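Local coordinates for uncharacterized protein (Kribbella flavida, PDB 4LMI) that is of unknown function but has a SnoaL-like domain of the NTF2 clan and is a putative ketosteroid isomerase, at residues R24-F29 and F57-P62; V37-P42 and E46-R51. All blocks are in the same frame, centred on the assembly; numbering follows the deposited sequence.

Contact 1. Residues R24-F29 and F57-P62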
loop_
_atom_site.group_PDB
_atom_site.type_symbol
_atom_site.label_atom_id
_atom_site.label_comp_id
_atom_site.label_asym_id
_atom_site.label_seq_id
_atom_site.Cartn_x
_atom_site.Cartn_y
_atom_site.Cartn_z
ATOM N N ARG B 24 5.653 -11.044 -18.502
ATOM C CA ARG B 24 6.523 -10.322 -19.446
ATOM C C ARG B 24 5.888 -10.289 -20.838
ATOM O O ARG B 24 6.570 -10.442 -21.855
ATOM C CB ARG B 24 7.935 -10.944 -19.514
ATOM C CG ARG B 24 8.819 -10.711 -18.299
ATOM C CD ARG B 24 8.618 -11.782 -17.246
ATOM N NE ARG B 24 9.728 -11.832 -16.296
ATOM C CZ ARG B 24 9.647 -12.327 -15.063
ATOM N NH1 ARG B 24 8.499 -12.816 -14.601
ATOM N NH2 ARG B 24 10.719 -12.324 -14.283
ATOM N N ALA B 25 4.571 -10.103 -20.865
ATOM C CA ALA B 25 3.813 -10.089 -22.109
ATOM C C ALA B 25 3.784 -8.652 -22.608
ATOM O O ALA B 25 2.800 -7.932 -22.422
ATOM C CB ALA B 25 2.408 -10.628 -21.874
ATOM N N TRP B 26 4.881 -8.235 -23.234
ATOM C CA TRP B 26 5.154 -6.806 -23.426
ATOM C C TRP B 26 4.195 -6.075 -24.307
ATOM O O TRP B 26 3.855 -4.928 -24.016
ATOM C CB TRP B 26 6.596 -6.567 -23.870
ATOM C CG TRP B 26 7.607 -7.048 -22.854
ATOM C CD1 TRP B 26 8.681 -7.909 -23.066
ATOM C CD2 TRP B 26 7.655 -6.725 -21.416
ATOM N NE1 TRP B 26 9.370 -8.125 -21.900
ATOM C CE2 TRP B 26 8.810 -7.447 -20.875
ATOM C CE3 TRP B 26 6.887 -5.937 -20.560
ATOM C CZ2 TRP B 26 9.166 -7.366 -19.537
ATOM C CZ3 TRP B 26 7.253 -5.871 -19.209
ATOM C CH2 TRP B 26 8.367 -6.570 -18.713
ATOM N N GLU B 27 3.747 -6.711 -25.391
ATOM C CA GLU B 27 2.774 -6.065 -26.273
ATOM C C GLU B 27 1.451 -5.812 -25.542
ATOM O O GLU B 27 0.893 -4.721 -25.624
ATOM C CB GLU B 27 2.545 -6.871 -27.553
ATOM C CG GLU B 27 1.778 -6.097 -28.623
ATOM C CD GLU B 27 1.434 -6.929 -29.845
ATOM O OE1 GLU B 27 1.670 -8.158 -29.833
ATOM O OE2 GLU B 27 0.918 -6.350 -30.824
ATOM N N GLU B 28 0.970 -6.817 -24.816
ATOM C CA GLU B 28 -0.283 -6.700 -24.070
ATOM C C GLU B 28 -0.160 -5.723 -22.900
ATOM O O GLU B 28 -1.080 -4.946 -22.638
ATOM C CB GLU B 28 -0.766 -8.076 -23.588
ATOM C CG GLU B 28 -1.159 -9.032 -24.711
ATOM C CD GLU B 28 -0.033 -9.961 -25.153
ATOM O OE1 GLU B 28 1.165 -9.595 -25.061
ATOM O OE2 GLU B 28 -0.357 -11.074 -25.609
ATOM N N PHE B 29 0.983 -5.757 -22.214
ATOM C CA PHE B 29 1.268 -4.827 -21.119
ATOM C C PHE B 29 1.309 -3.375 -21.617
ATOM O O PHE B 29 0.649 -2.500 -21.050
ATOM C CB PHE B 29 2.590 -5.213 -20.436
ATOM C CG PHE B 29 2.962 -4.344 -19.268
ATOM C CD1 PHE B 29 2.309 -4.476 -18.047
ATOM C CD2 PHE B 29 4.002 -3.415 -19.379
ATOM C CE1 PHE B 29 2.666 -3.684 -16.963
ATOM C CE2 PHE B 29 4.366 -2.624 -18.296
ATOM C CZ PHE B 29 3.696 -2.758 -17.087
ATOM N N PHE B 57 12.009 0.466 -19.097
ATOM C CA PHE B 57 12.404 0.233 -17.702
ATOM C C PHE B 57 12.080 -1.195 -17.273
ATOM O O PHE B 57 12.921 -1.878 -16.682
ATOM C CB PHE B 57 11.724 1.265 -16.781
ATOM C CG PHE B 57 11.722 0.897 -15.317
ATOM C CD1 PHE B 57 12.875 1.014 -14.548
ATOM C CD2 PHE B 57 10.549 0.474 -14.696
ATOM C CE1 PHE B 57 12.865 0.691 -13.199
ATOM C CE2 PHE B 57 10.533 0.153 -13.343
ATOM C CZ PHE B 57 11.695 0.258 -12.595
ATOM N N ASN B 58 10.866 -1.642 -17.587
ATOM C CA ASN B 58 10.452 -3.005 -17.283
ATOM C C ASN B 58 11.206 -4.070 -18.085
ATOM O O ASN B 58 11.572 -5.115 -17.543
ATOM C CB ASN B 58 8.938 -3.146 -17.458
ATOM C CG ASN B 58 8.169 -2.438 -16.363
ATOM O OD1 ASN B 58 8.123 -2.906 -15.222
ATOM N ND2 ASN B 58 7.576 -1.296 -16.695
ATOM N N GLN B 59 11.448 -3.788 -19.364
ATOM C CA GLN B 59 12.162 -4.714 -20.248
ATOM C C GLN B 59 13.658 -4.826 -19.924
ATOM O O GLN B 59 14.252 -5.901 -20.060
ATOM C CB GLN B 59 11.961 -4.316 -21.711
ATOM C CG GLN B 59 10.548 -4.552 -22.231
ATOM C CD GLN B 59 10.327 -3.980 -23.619
ATOM O OE1 GLN B 59 10.914 -2.964 -23.985
ATOM N NE2 GLN B 59 9.472 -4.630 -24.397
ATOM N N GLU B 60 14.256 -3.719 -19.490
ATOM C CA GLU B 60 15.683 -3.683 -19.164
ATOM C C GLU B 60 16.004 -4.188 -17.756
ATOM O O GLU B 60 17.176 -4.276 -17.386
ATOM C CB GLU B 60 16.241 -2.271 -19.337
ATOM C CG GLU B 60 16.359 -1.817 -20.783
ATOM C CD GLU B 60 16.872 -0.397 -20.912
ATOM O OE1 GLU B 60 17.435 0.137 -19.929
ATOM O OE2 GLU B 60 16.716 0.187 -22.002
ATOM N N TYR B 61 14.974 -4.530 -16.983
ATOM C CA TYR B 61 15.174 -4.919 -15.589
ATOM C C TYR B 61 15.875 -6.272 -15.448
ATOM O O TYR B 61 15.385 -7.286 -15.959
ATOM C CB TYR B 61 13.862 -4.905 -14.802
ATOM C CG TYR B 61 14.101 -4.758 -13.323
ATOM C CD1 TYR B 61 14.334 -5.874 -12.521
ATOM C CD2 TYR B 61 14.133 -3.496 -12.726
ATOM C CE1 TYR B 61 14.578 -5.742 -11.164
ATOM C CE2 TYR B 61 14.370 -3.354 -11.368
ATOM C CZ TYR B 61 14.592 -4.479 -10.594
ATOM O OH TYR B 61 14.830 -4.351 -9.248
ATOM N N PRO B 62 17.027 -6.286 -14.746
ATOM C CA PRO B 62 17.868 -7.482 -14.627
ATOM C C PRO B 62 17.352 -8.513 -13.623
ATOM O O PRO B 62 16.557 -8.181 -12.749
ATOM C CB PRO B 62 19.215 -6.915 -14.167
ATOM C CG PRO B 62 18.870 -5.673 -13.429
ATOM C CD PRO B 62 17.623 -5.119 -14.065
#
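Gln-59 lays its aliphatic chain over the indole of Trp-26, and following it outward from CB shows how one flexible side chain suits a flat aromatic face. CB leaves the helix with CG beside the backbone N (chi1 -70°), which brings CG over the five-membered ring, 3.6 Å from its centroid and 8° off the normal, a CH-pi contact. The extended chain then runs on across the ring: CD passes at 4.2 Å from Trp-26 CG, and the amide nitrogen NE2 ends over the same face, 3.4 Å from Trp-26 CG and near Trp-26 CB. The amide plane stands almost upright on the indole, at 86°. Glutamine fits this exposed place because its methylenes pack on the ring while its amide remains polar. Beneath, on the opposite face, lies the backbone O of Arg-24, offset toward the rim.

The six-membered ring of the indole meets Asn-58, whose CB is 3.7 Å from Trp-26 CZ3. Asn-58 ND2 continues to Phe-29, 3.8 Å from its CE2, while it bonds to the backbone O of Tyr-54. A serine in place of Trp-26 would probably open a gap between the two segments and leave the Gln-59 chain without the face it packs on.

Phe-29 is buried; besides Asn-58 it touches Tyr-17, Thr-20 and Leu-21 of helix 6-22 and Tyr-54 of helix 51-59. Trp-26 also rests on Leu-55, and the contact thus joins the start of helix 26-31 to the last turn of helix 51-59, with helix 6-22 alongside.

Contact 2. Residues V37-P42 and E46-R51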
loop_
_atom_site.group_PDB
_atom_site.type_symbol
_atom_site.label_atom_id
_atom_site.label_comp_id
_atom_site.label_asym_id
_atom_site.label_seq_id
_atom_site.Cartn_x
_atom_site.Cartn_y
_atom_site.Cartn_z
ATOM N N VAL B 37 1.487 7.612 -19.421
ATOM C CA VAL B 37 1.544 6.982 -18.102
ATOM C C VAL B 37 2.691 7.564 -17.272
ATOM O O VAL B 37 3.780 7.846 -17.791
ATOM C CB VAL B 37 1.624 5.434 -18.178
ATOM C CG1 VAL B 37 2.890 4.977 -18.900
ATOM C CG2 VAL B 37 1.532 4.813 -16.782
ATOM N N ARG B 38 2.416 7.773 -15.991
ATOM C CA ARG B 38 3.398 8.325 -15.069
ATOM C C ARG B 38 3.643 7.331 -13.936
ATOM O O ARG B 38 2.707 6.932 -13.238
ATOM C CB ARG B 38 2.918 9.673 -14.528
ATOM C CG ARG B 38 3.792 10.238 -13.416
ATOM C CD ARG B 38 3.447 11.687 -13.130
ATOM N NE ARG B 38 3.860 12.068 -11.788
ATOM C CZ ARG B 38 4.142 13.309 -11.403
ATOM N NH1 ARG B 38 4.502 13.537 -10.149
ATOM N NH2 ARG B 38 4.079 14.318 -12.266
ATOM N N TYR B 39 4.907 6.937 -13.785
ATOM C CA TYR B 39 5.352 5.983 -12.771
ATOM C C TYR B 39 6.182 6.695 -11.714
ATOM O O TYR B 39 7.069 7.482 -12.042
ATOM C CB TYR B 39 6.209 4.907 -13.443
ATOM C CG TYR B 39 6.861 3.894 -12.524
ATOM C CD1 TYR B 39 6.113 2.879 -11.931
ATOM C CD2 TYR B 39 8.237 3.915 -12.293
ATOM C CE1 TYR B 39 6.706 1.928 -11.120
ATOM C CE2 TYR B 39 8.843 2.968 -11.474
ATOM C CZ TYR B 39 8.071 1.979 -10.893
ATOM O OH TYR B 39 8.656 1.036 -10.088
ATOM N N GLU B 40 5.892 6.417 -10.448
ATOM C CA GLU B 40 6.691 6.942 -9.348
ATOM C C GLU B 40 7.140 5.817 -8.439
ATOM O O GLU B 40 6.384 4.867 -8.192
ATOM C CB GLU B 40 5.880 7.921 -8.506
ATOM C CG GLU B 40 5.510 9.240 -9.161
ATOM C CD GLU B 40 4.713 10.103 -8.200
ATOM O OE1 GLU B 40 4.055 9.532 -7.311
ATOM O OE2 GLU B 40 4.739 11.337 -8.316
ATOM N N LEU B 41 8.374 5.942 -7.954
ATOM C CA LEU B 41 8.889 5.167 -6.837
ATOM C C LEU B 41 9.208 6.164 -5.730
ATOM O O LEU B 41 10.329 6.682 -5.680
ATOM C CB LEU B 41 10.172 4.439 -7.244
ATOM C CG LEU B 41 10.109 3.080 -7.931
ATOM C CD1 LEU B 41 11.435 2.781 -8.623
ATOM C CD2 LEU B 41 9.768 1.990 -6.923
ATOM N N PRO B 42 8.224 6.470 -4.857
ATOM C CA PRO B 42 8.439 7.523 -3.857
ATOM C C PRO B 42 9.633 7.306 -2.926
ATOM O O PRO B 42 10.292 8.282 -2.543
ATOM C CB PRO B 42 7.127 7.528 -3.070
ATOM C CG PRO B 42 6.112 7.116 -4.089
ATOM C CD PRO B 42 6.805 6.066 -4.916
ATOM N N GLU B 46 12.158 8.621 -7.620
ATOM C CA GLU B 46 12.279 8.390 -9.054
ATOM C C GLU B 46 10.928 8.509 -9.725
ATOM O O GLU B 46 9.903 8.116 -9.156
ATOM C CB GLU B 46 12.841 7.002 -9.338
ATOM C CG GLU B 46 14.330 6.868 -9.101
ATOM C CD GLU B 46 14.787 5.435 -9.229
ATOM O OE1 GLU B 46 15.667 5.172 -10.069
ATOM O OE2 GLU B 46 14.260 4.569 -8.497
ATOM N N ARG B 47 10.940 9.052 -10.938
ATOM C CA ARG B 47 9.753 9.135 -11.772
ATOM C C ARG B 47 10.113 8.710 -13.186
ATOM O O ARG B 47 11.195 9.041 -13.683
ATOM C CB ARG B 47 9.205 10.562 -11.791
ATOM C CG ARG B 47 7.927 10.740 -12.605
ATOM C CD ARG B 47 7.701 12.199 -12.939
ATOM N NE ARG B 47 7.492 12.994 -11.741
ATOM C CZ ARG B 47 7.525 14.323 -11.699
ATOM N NH1 ARG B 47 7.775 15.035 -12.796
ATOM N NH2 ARG B 47 7.318 14.941 -10.546
ATOM N N ILE B 48 9.213 7.970 -13.823
ATOM C CA ILE B 48 9.322 7.693 -15.255
ATOM C C ILE B 48 8.055 8.202 -15.929
ATOM O O ILE B 48 6.948 7.921 -15.459
ATOM C CB ILE B 48 9.524 6.188 -15.546
ATOM C CG1 ILE B 48 10.816 5.695 -14.880
ATOM C CG2 ILE B 48 9.564 5.937 -17.050
ATOM C CD1 ILE B 48 10.979 4.192 -14.822
ATOM N N THR B 49 8.214 8.964 -17.013
ATOM C CA THR B 49 7.061 9.511 -17.735
ATOM C C THR B 49 7.003 9.013 -19.175
ATOM O O THR B 49 8.012 8.983 -19.882
ATOM C CB THR B 49 7.044 11.056 -17.748
ATOM O OG1 THR B 49 8.274 11.547 -18.286
ATOM C CG2 THR B 49 6.841 11.616 -16.349
ATOM N N GLY B 50 5.808 8.634 -19.605
ATOM C CA GLY B 50 5.606 8.156 -20.965
ATOM C C GLY B 50 5.669 6.643 -21.050
ATOM O O GLY B 50 6.485 5.992 -20.378
ATOM N N ARG B 51 4.799 6.088 -21.886
ATOM C CA ARG B 51 4.714 4.647 -22.083
ATOM C C ARG B 51 6.025 4.053 -22.602
ATOM O O ARG B 51 6.425 2.971 -22.167
ATOM C CB ARG B 51 3.566 4.314 -23.037
ATOM C CG ARG B 51 3.400 2.827 -23.316
ATOM C CD ARG B 51 2.069 2.547 -23.980
ATOM N NE ARG B 51 1.989 3.119 -25.316
ATOM C CZ ARG B 51 0.866 3.555 -25.880
ATOM N NH1 ARG B 51 -0.290 3.502 -25.223
ATOM N NH2 ARG B 51 0.901 4.059 -27.103
HETATM O O HOH W 1 7.174 12.289 -9.086
#
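Glu-46 opens the second strand opposite Leu-41, and their backbones bond in both directions, Leu-41 N to Glu-46 O at 2.9 Å. Its carboxylate runs alongside Leu-41, with OE2 3.3 Å from Leu-41 CD1, and is held by Thr-44 and by Arg-122 of the second subunit.

Arg-47, on the other side of the sheet, faces Glu-40 in a non-hydrogen-bonded pair. Its chain bends at chi3 (-64°), which lays its guanidinium over that of Arg-38, the centres 3.5 Å apart and the planes at 26°. The stack of like charges is probably eased by Glu-40: its OE2 takes a nearly straight salt-bridging bond of 2.9 Å from Arg-38 NH1, accepts another from the backbone N of Glu-132 of the second subunit, and lies near a water that accepts from Arg-47 NE.

Ile-48, whose branched chain suits a strand, lies on the same side of the sheet as Tyr-39, its CD1 3.7 Å from Tyr-39 CD2. Backbone bonds run both ways between them, Tyr-39 N to Ile-48 O at 2.8 Å. Gly-50, whose backbone angles would jam a CB against the carbonyl O of Thr-49, donates its N-H to Val-37 O at 2.8 Å and sits at the N-cap position of helix 51-59.

The whole is an antiparallel beta hairpin at the margin of the NTF2-like sheet, extended at Glu-46 and Arg-47 by a strand of the second subunit.

Overall arrangement
Contact 2 is nested within the chain loop that contact 1 closes: helix 26-31 comes first, then the hairpin of strands 37-41 and 46-49, and directly after it helix 51-59, whose end belongs to contact 1. Their centres lie about 15 Å apart, yet they touch through Phe-57, whose CG is 3.4 Å from Ile-48 CD1 and whose ring also meets Tyr-39. Helix 51-59 lies between the hairpin face bearing Tyr-39 and Ile-48 and the helices 6-22 and 26-31. A bound buffer molecule lies near Asn-58 and Tyr-39, consistent with a pocket between helices and sheet. Both contacts also reach the second subunit.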